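Local structure of penicillin-binding protein (Bacillus halodurans, 3TG9) at residues L16-A20 with N45-F51; L21-G25 with S306-V310; A202-I206 with A314-S318. The protein probably reacts with penicillin-type beta-lactams through a nucleophilic serine, as do relatives in the serine beta-lactamase and penicillin-binding protein family. All blocks are in the same frame, centred on the assembly; numbering follows the deposited sequence.

Contact 1. Residues L16-A20 with N45-F51; sequences LSGTA and NEHHTRF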
loop_
_atom_site.group_PDB
_atom_site.type_symbol
_atom_site.label_atom_id
_atom_site.label_comp_id
_atom_site.label_asym_id
_atom_site.label_seq_id
_atom_site.Cartn_x
_atom_site.Cartn_y
_atom_site.Cartn_z
ATOM N N LEU B 16 -3.193 4.321 23.870
ATOM C CA LEU B 16 -2.087 4.172 22.932
ATOM C C LEU B 16 -2.056 2.791 22.311
ATOM O O LEU B 16 -1.876 1.794 23.016
ATOM C CB LEU B 16 -0.737 4.460 23.602
ATOM C CG LEU B 16 0.463 4.436 22.642
ATOM C CD1 LEU B 16 0.412 5.627 21.701
ATOM C CD2 LEU B 16 1.777 4.425 23.397
ATOM N N SER B 17 -2.222 2.742 20.991
ATOM C CA SER B 17 -2.042 1.502 20.253
ATOM C C SER B 17 -0.574 1.331 19.888
ATOM O O SER B 17 -0.032 2.078 19.065
ATOM C CB SER B 17 -2.901 1.490 18.989
ATOM O OG SER B 17 -2.619 0.342 18.203
ATOM N N GLY B 18 0.069 0.360 20.517
ATOM C CA GLY B 18 1.449 0.039 20.222
ATOM C C GLY B 18 2.015 -0.860 21.303
ATOM O O GLY B 18 1.281 -1.634 21.923
ATOM N N THR B 19 3.322 -0.753 21.523
ATOM C CA THR B 19 4.016 -1.506 22.560
ATOM C C THR B 19 5.013 -0.613 23.307
ATOM O O THR B 19 5.895 -0.000 22.694
ATOM C CB THR B 19 4.771 -2.694 21.967
ATOM O OG1 THR B 19 3.829 -3.629 21.421
ATOM C CG2 THR B 19 5.619 -3.384 23.038
ATOM N N ALA B 20 4.862 -0.537 24.628
ATOM C CA ALA B 20 5.814 0.187 25.473
ATOM C C ALA B 20 6.692 -0.776 26.262
ATOM O O ALA B 20 6.280 -1.896 26.564
ATOM C CB ALA B 20 5.082 1.135 26.414
ATOM N N ASN B 45 -1.843 -5.743 18.663
ATOM C CA ASN B 45 -0.440 -5.462 18.915
ATOM C C ASN B 45 0.042 -6.375 20.024
ATOM O O ASN B 45 -0.628 -6.507 21.055
ATOM C CB ASN B 45 -0.263 -4.009 19.341
ATOM C CG ASN B 45 -0.310 -3.060 18.175
ATOM O OD1 ASN B 45 0.372 -3.263 17.176
ATOM N ND2 ASN B 45 -1.117 -2.015 18.292
ATOM N N GLU B 46 1.191 -7.012 19.818
ATOM C CA GLU B 46 1.799 -7.838 20.860
ATOM C C GLU B 46 3.255 -7.427 21.124
ATOM O O GLU B 46 3.749 -6.476 20.524
ATOM C CB GLU B 46 1.726 -9.318 20.486
ATOM C CG GLU B 46 2.583 -9.690 19.297
ATOM C CD GLU B 46 3.286 -11.020 19.487
ATOM O OE1 GLU B 46 3.549 -11.389 20.653
ATOM O OE2 GLU B 46 3.586 -11.692 18.471
ATOM N N HIS B 47 3.947 -8.140 22.010
ATOM C CA HIS B 47 5.317 -7.766 22.363
ATOM C C HIS B 47 6.266 -7.886 21.172
ATOM O O HIS B 47 7.232 -7.138 21.065
ATOM C CB HIS B 47 5.849 -8.599 23.547
ATOM C CG HIS B 47 5.080 -8.414 24.823
ATOM N ND1 HIS B 47 5.482 -8.963 26.021
ATOM C CD2 HIS B 47 3.938 -7.734 25.085
ATOM C CE1 HIS B 47 4.613 -8.640 26.965
ATOM N NE2 HIS B 47 3.667 -7.891 26.424
ATOM N N HIS B 48 5.994 -8.812 20.263
ATOM C CA HIS B 48 6.943 -9.074 19.183
ATOM C C HIS B 48 6.550 -8.417 17.864
ATOM O O HIS B 48 7.173 -8.649 16.832
ATOM C CB HIS B 48 7.170 -10.578 19.030
ATOM C CG HIS B 48 7.664 -11.228 20.284
ATOM N ND1 HIS B 48 6.819 -11.819 21.199
ATOM C CD2 HIS B 48 8.914 -11.343 20.796
ATOM C CE1 HIS B 48 7.528 -12.289 22.211
ATOM N NE2 HIS B 48 8.802 -12.013 21.992
ATOM N N THR B 49 5.516 -7.588 17.920
ATOM C CA THR B 49 5.068 -6.816 16.770
ATOM C C THR B 49 6.136 -5.801 16.378
ATOM O O THR B 49 6.639 -5.067 17.235
ATOM C CB THR B 49 3.806 -6.012 17.113
ATOM O OG1 THR B 49 2.787 -6.885 17.615
ATOM C CG2 THR B 49 3.292 -5.276 15.895
ATOM N N ARG B 50 6.478 -5.755 15.092
ATOM C CA ARG B 50 7.395 -4.734 14.589
ATOM C C ARG B 50 6.686 -3.427 14.264
ATOM O O ARG B 50 5.613 -3.427 13.656
ATOM C CB ARG B 50 8.121 -5.213 13.342
ATOM C CG ARG B 50 9.189 -6.205 13.622
ATOM C CD ARG B 50 8.718 -7.615 13.289
ATOM N NE ARG B 50 9.889 -8.415 12.988
ATOM C CZ ARG B 50 9.943 -9.340 12.051
ATOM N NH1 ARG B 50 8.865 -9.617 11.329
ATOM N NH2 ARG B 50 11.081 -10.002 11.861
ATOM N N PHE B 51 7.308 -2.317 14.659
ATOM C CA PHE B 51 6.759 -0.993 14.425
ATOM C C PHE B 51 7.745 -0.132 13.645
ATOM O O PHE B 51 8.952 -0.206 13.870
ATOM C CB PHE B 51 6.451 -0.297 15.750
ATOM C CG PHE B 51 5.357 -0.946 16.546
ATOM C CD1 PHE B 51 4.048 -0.510 16.424
ATOM C CD2 PHE B 51 5.642 -1.971 17.440
ATOM C CE1 PHE B 51 3.042 -1.084 17.167
ATOM C CE2 PHE B 51 4.643 -2.549 18.186
ATOM C CZ PHE B 51 3.337 -2.106 18.050
#
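Thr-19 and Phe-51 both turn their first torsion so that the outer atom, OG1 in one (chi1 -65°) and CG in the other (chi1 -66°), lies anti to the carbonyl carbon, and the two side chains cross at about a right angle. They join the beginning of strand 18-24, in the large antiparallel sheet of the serine beta-lactamase fold, to the connection between strands 43-44 and 51-52. The ring of Phe-51 fits against bare backbone: its CZ comes 3.6 Å from CA of Gly-18, and its CE2 is 3.5 Å from OG1 of Thr-19. That hydroxyl is hydrogen-bonded to OG of Ser-33 on strand 30-34, which ties it to the sheet, while Glu-46 O approaches it to 3.0 Å. At the other end, Asn-45 turns its amide toward the residue just before the strand, where ND2 stands 2.8 Å from OG of Ser-17. Both have partners elsewhere: ND2 donates to Leu-34 O and to Asn-315 OD1, and the latter oxygen is also hydrogen-bonded to Ser-17 OG. A type I turn from Glu-46 to Thr-49 shapes the connection, and across it Glu-46 N donates a 2.7 Å hydrogen bond to Thr-49 OG1, nearly straight at 166°.

Contact 2. Residues L21-G25 with S306-V310; sequences LMKKG and SNGIV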
loop_
_atom_site.group_PDB
_atom_site.type_symbol
_atom_site.label_atom_id
_atom_site.label_comp_id
_atom_site.label_asym_id
_atom_site.label_seq_id
_atom_site.Cartn_x
_atom_site.Cartn_y
_atom_site.Cartn_z
ATOM N N LEU B 21 7.905 -0.340 26.589
ATOM C CA LEU B 21 8.837 -1.143 27.373
ATOM C C LEU B 21 9.592 -0.272 28.382
ATOM O O LEU B 21 9.917 0.888 28.102
ATOM C CB LEU B 21 9.821 -1.877 26.453
ATOM C CG LEU B 21 11.017 -2.622 27.052
ATOM C CD1 LEU B 21 11.521 -3.666 26.092
ATOM C CD2 LEU B 21 12.143 -1.671 27.406
ATOM N N MET B 22 9.863 -0.834 29.558
ATOM C CA MET B 22 10.696 -0.158 30.562
ATOM C C MET B 22 11.629 -1.142 31.248
ATOM O O MET B 22 11.198 -2.192 31.710
ATOM C CB MET B 22 9.846 0.521 31.626
ATOM C CG MET B 22 10.532 0.542 32.974
ATOM S SD MET B 22 9.426 0.973 34.322
ATOM C CE MET B 22 9.566 2.753 34.314
ATOM N N LYS B 23 12.906 -0.802 31.311
ATOM C CA LYS B 23 13.868 -1.663 31.976
ATOM C C LYS B 23 14.728 -0.870 32.955
ATOM O O LYS B 23 15.281 0.176 32.599
ATOM C CB LYS B 23 14.742 -2.384 30.955
ATOM C CG LYS B 23 16.074 -2.833 31.505
ATOM C CD LYS B 23 16.587 -4.063 30.789
ATOM C CE LYS B 23 17.971 -4.423 31.268
ATOM N NZ LYS B 23 18.107 -5.881 31.500
ATOM N N LYS B 24 14.823 -1.369 34.187
ATOM C CA LYS B 24 15.610 -0.715 35.234
ATOM C C LYS B 24 16.905 -1.462 35.517
ATOM O O LYS B 24 16.910 -2.479 36.202
ATOM C CB LYS B 24 14.789 -0.569 36.521
ATOM C CG LYS B 24 13.435 0.088 36.301
ATOM C CD LYS B 24 12.951 0.851 37.531
ATOM C CE LYS B 24 12.179 -0.039 38.496
ATOM N NZ LYS B 24 11.527 0.763 39.577
ATOM N N GLY B 25 18.002 -0.949 34.977
ATOM C CA GLY B 25 19.311 -1.524 35.213
ATOM C C GLY B 25 19.438 -2.964 34.772
ATOM O O GLY B 25 19.603 -3.241 33.582
ATOM N N SER B 306 19.874 5.856 36.281
ATOM C CA SER B 306 19.310 4.616 36.775
ATOM C C SER B 306 19.663 3.467 35.849
ATOM O O SER B 306 19.236 2.335 36.064
ATOM C CB SER B 306 17.796 4.758 36.901
ATOM O OG SER B 306 17.295 5.644 35.909
ATOM N N ASN B 307 20.472 3.760 34.835
ATOM C CA ASN B 307 20.664 2.832 33.729
ATOM C C ASN B 307 19.322 2.318 33.225
ATOM O O ASN B 307 19.167 1.140 32.937
ATOM C CB ASN B 307 21.578 1.671 34.124
ATOM C CG ASN B 307 23.031 1.937 33.781
ATOM O OD1 ASN B 307 23.811 1.010 33.563
ATOM N ND2 ASN B 307 23.401 3.215 33.722
ATOM N N GLY B 308 18.351 3.220 33.139
ATOM C CA GLY B 308 17.021 2.864 32.688
ATOM C C GLY B 308 16.911 2.914 31.179
ATOM O O GLY B 308 17.669 3.624 30.524
ATOM N N ILE B 309 15.985 2.134 30.630
ATOM C CA ILE B 309 15.670 2.158 29.199
ATOM C C ILE B 309 14.162 2.195 29.057
ATOM O O ILE B 309 13.455 1.412 29.694
ATOM C CB ILE B 309 16.199 0.913 28.462
ATOM C CG1 ILE B 309 17.728 0.864 28.490
ATOM C CG2 ILE B 309 15.721 0.896 27.019
ATOM C CD1 ILE B 309 18.298 -0.437 27.937
ATOM N N VAL B 310 13.673 3.128 28.249
ATOM C CA VAL B 310 12.257 3.185 27.901
ATOM C C VAL B 310 12.111 3.125 26.375
ATOM O O VAL B 310 12.924 3.671 25.634
ATOM C CB VAL B 310 11.555 4.445 28.469
ATOM C CG1 VAL B 310 10.084 4.478 28.061
ATOM C CG2 VAL B 310 11.682 4.477 29.982
HETATM O O HOH W 1 21.051 -1.159 31.678
#
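Lys-23 and Ile-309 form the hydrogen-bonded pair at the middle of an antiparallel junction, strand 18-24 against strand 308-314, within the large sheet of the serine beta-lactamase fold. Because the protein's two ends supply these neighbouring strands, the sheet closes the chain upon itself. The short axes run 177° apart. Lys-23 N donates to Ile-309 O at 2.8 Å, and Ile-309 N returns a bond to Lys-23 O at 2.9 Å, both lying in the plane of the accepting carbonyl.

The side chain of Lys-23 starts on the face where helix 234-245 packs, its CB 4.4 Å from CB of Ile-309. Through CG, CD and CE the largely extended chain leads away from residues 306-310; the side chain touches Met-238 of that helix, and NZ finishes with a hydrogen bond to Asp-27 O in the turn following the strand. Beside it, Leu-21 reaches CG2 of Ile-309 with CD2, at 4.4 Å, while Ile-309 also meets Trp-241 and Leu-242 of the same helix. The other face carries Met-22 and Val-310, both covered by Ile-327 of helix 320-330.

Toward the strand end the pairing becomes less regular. Asn-307 and Gly-308 together face Tyr-303 in a G1 beta bulge, with Asn-307 in a left-handed backbone conformation. Gly-25 N still donates to Asn-307 O at 3.1 Å, but from 57° above the carbonyl plane. A water bridges the same margin, donating to Gly-25 O and, at 3.2 Å, to Asn-307 O.

Contact 3. Residues A202-I206 with A314-S318; sequences ALGYI and ANQSS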
loop_
_atom_site.group_PDB
_atom_site.type_symbol
_atom_site.label_atom_id
_atom_site.label_comp_id
_atom_site.label_asym_id
_atom_site.label_seq_id
_atom_site.Cartn_x
_atom_site.Cartn_y
_atom_site.Cartn_z
ATOM N N ALA B 202 3.181 -4.167 12.357
ATOM C CA ALA B 202 1.981 -3.368 12.501
ATOM C C ALA B 202 1.825 -2.443 11.296
ATOM O O ALA B 202 2.822 -1.957 10.746
ATOM C CB ALA B 202 2.033 -2.564 13.810
ATOM N N LEU B 203 0.577 -2.233 10.880
ATOM C CA LEU B 203 0.244 -1.232 9.877
ATOM C C LEU B 203 0.108 0.112 10.587
ATOM O O LEU B 203 -0.257 0.163 11.768
ATOM C CB LEU B 203 -1.055 -1.589 9.131
ATOM C CG LEU B 203 -0.943 -2.628 7.999
ATOM C CD1 LEU B 203 -0.318 -3.898 8.511
ATOM C CD2 LEU B 203 -2.291 -2.940 7.355
ATOM N N GLY B 204 0.410 1.191 9.869
ATOM C CA GLY B 204 0.360 2.524 10.435
ATOM C C GLY B 204 -0.944 3.205 10.104
ATOM O O GLY B 204 -1.295 3.344 8.937
ATOM N N TYR B 205 -1.683 3.610 11.129
ATOM C CA TYR B 205 -3.008 4.165 10.906
ATOM C C TYR B 205 -3.044 5.685 11.033
ATOM O O TYR B 205 -2.501 6.274 11.988
ATOM C CB TYR B 205 -4.038 3.483 11.811
ATOM C CG TYR B 205 -4.208 2.019 11.461
ATOM C CD1 TYR B 205 -5.147 1.617 10.515
ATOM C CD2 TYR B 205 -3.401 1.049 12.038
ATOM C CE1 TYR B 205 -5.297 0.281 10.172
ATOM C CE2 TYR B 205 -3.537 -0.292 11.698
ATOM C CZ TYR B 205 -4.490 -0.668 10.761
ATOM O OH TYR B 205 -4.628 -1.992 10.419
ATOM N N ILE B 206 -3.676 6.301 10.038
ATOM C CA ILE B 206 -3.863 7.739 9.975
ATOM C C ILE B 206 -5.330 8.054 10.213
ATOM O O ILE B 206 -6.202 7.538 9.510
ATOM C CB ILE B 206 -3.510 8.300 8.580
ATOM C CG1 ILE B 206 -2.106 7.877 8.141
ATOM C CG2 ILE B 206 -3.654 9.811 8.571
ATOM C CD1 ILE B 206 -1.762 8.297 6.708
ATOM N N ALA B 314 4.450 3.047 18.607
ATOM C CA ALA B 314 3.019 3.139 18.331
ATOM C C ALA B 314 2.718 3.161 16.836
ATOM O O ALA B 314 3.431 3.814 16.068
ATOM C CB ALA B 314 2.424 4.354 19.002
ATOM N N ASN B 315 1.662 2.447 16.435
ATOM C CA ASN B 315 1.191 2.480 15.049
ATOM C C ASN B 315 0.022 3.441 14.878
ATOM O O ASN B 315 -0.936 3.152 14.175
ATOM C CB ASN B 315 0.886 1.070 14.490
ATOM C CG ASN B 315 -0.356 0.419 15.113
ATOM O OD1 ASN B 315 -0.587 0.511 16.327
ATOM N ND2 ASN B 315 -1.152 -0.272 14.276
ATOM N N GLN B 316 0.115 4.578 15.561
ATOM C CA GLN B 316 -0.780 5.711 15.349
ATOM C C GLN B 316 0.060 6.984 15.330
ATOM O O GLN B 316 1.255 6.957 15.644
ATOM C CB GLN B 316 -1.834 5.797 16.447
ATOM C CG GLN B 316 -1.255 6.096 17.816
ATOM C CD GLN B 316 -2.314 6.123 18.906
ATOM O OE1 GLN B 316 -2.782 5.080 19.362
ATOM N NE2 GLN B 316 -2.683 7.326 19.343
ATOM N N SER B 317 -0.562 8.096 14.965
ATOM C CA SER B 317 0.175 9.327 14.682
ATOM C C SER B 317 0.764 10.070 15.900
ATOM O O SER B 317 1.822 10.682 15.792
ATOM C CB SER B 317 -0.680 10.259 13.820
ATOM O OG SER B 317 -0.844 9.722 12.513
ATOM N N SER B 318 0.094 10.022 17.050
ATOM C CA SER B 318 0.614 10.683 18.243
ATOM C C SER B 318 0.282 9.926 19.525
ATOM O O SER B 318 -0.576 9.048 19.534
ATOM C CB SER B 318 0.093 12.118 18.334
ATOM O OG SER B 318 -1.317 12.135 18.240
HETATM O O HOH W 2 -3.270 8.013 13.934
#
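Asn-315 ND2 donates to Leu-203 O over 2.7 Å, and the bond runs nearly along the C=O axis with the acceptor almost in the amide plane. The backbone of the same asparagine provides the second grip: its O accepts from Tyr-205 N at 3.2 Å, the donor standing 45° above the carbonyl plane. Together the two bonds dock residues 202-206, at the start of the small sheet of strands 205-207 and 213-215, onto the loop between strand 308-314 and helix 320-330. The Asn-315 side chain occupies the crowded position between its backbone N and carbonyl carbon (chi1 70°), which lays it alongside Tyr-205, with ring and amide planes 82° apart. ND2 thus sits at the ring edge, 3.4 Å from CD2 of Tyr-205, and CB of Ala-202 packs 3.9 Å from CB of Asn-315.

A water extends the join, donating to Tyr-205 O at 2.7 Å and accepting from Ser-317 N at 2.9 Å. Farther out, the tyrosine is positioned by the hydrogen bond between its OH and Arg-39 N and by an edge-to-face contact with Trp-213. The amide is held likewise: ND2 also donates to Phe-36 O, and OD1 is met by a donor from residues 45-51. With two carbonyls calling for the nitrogen and a donor meeting the oxygen, the bonding defines which end of the amide is which and should resist a flip.

Overall arrangement
Strand 18-24 links contact 1, at its beginning, with contact 2, toward its end; their centres lie about 18 Å apart. Strand 308-314 leads likewise from contact 2 to contact 3, whose centres are about 24 Å apart. Contacts 1 and 3, with centres only about 10 Å apart, meet directly: Ala-202 N lies 2.9 Å from Arg-50 O, a probable hydrogen bond, and CD1 of Leu-16 packs 3.6 Å from CB of Ala-314. Contacts 1 and 3 thus collect loops at one end of the two neighbouring strands, while contact 2 is mainly backbone pairing toward the other end. Residues 45-51 lead toward Ser-55, which with Lys-58 fits the SxxK pattern of this family and is consistent with an active-site serine.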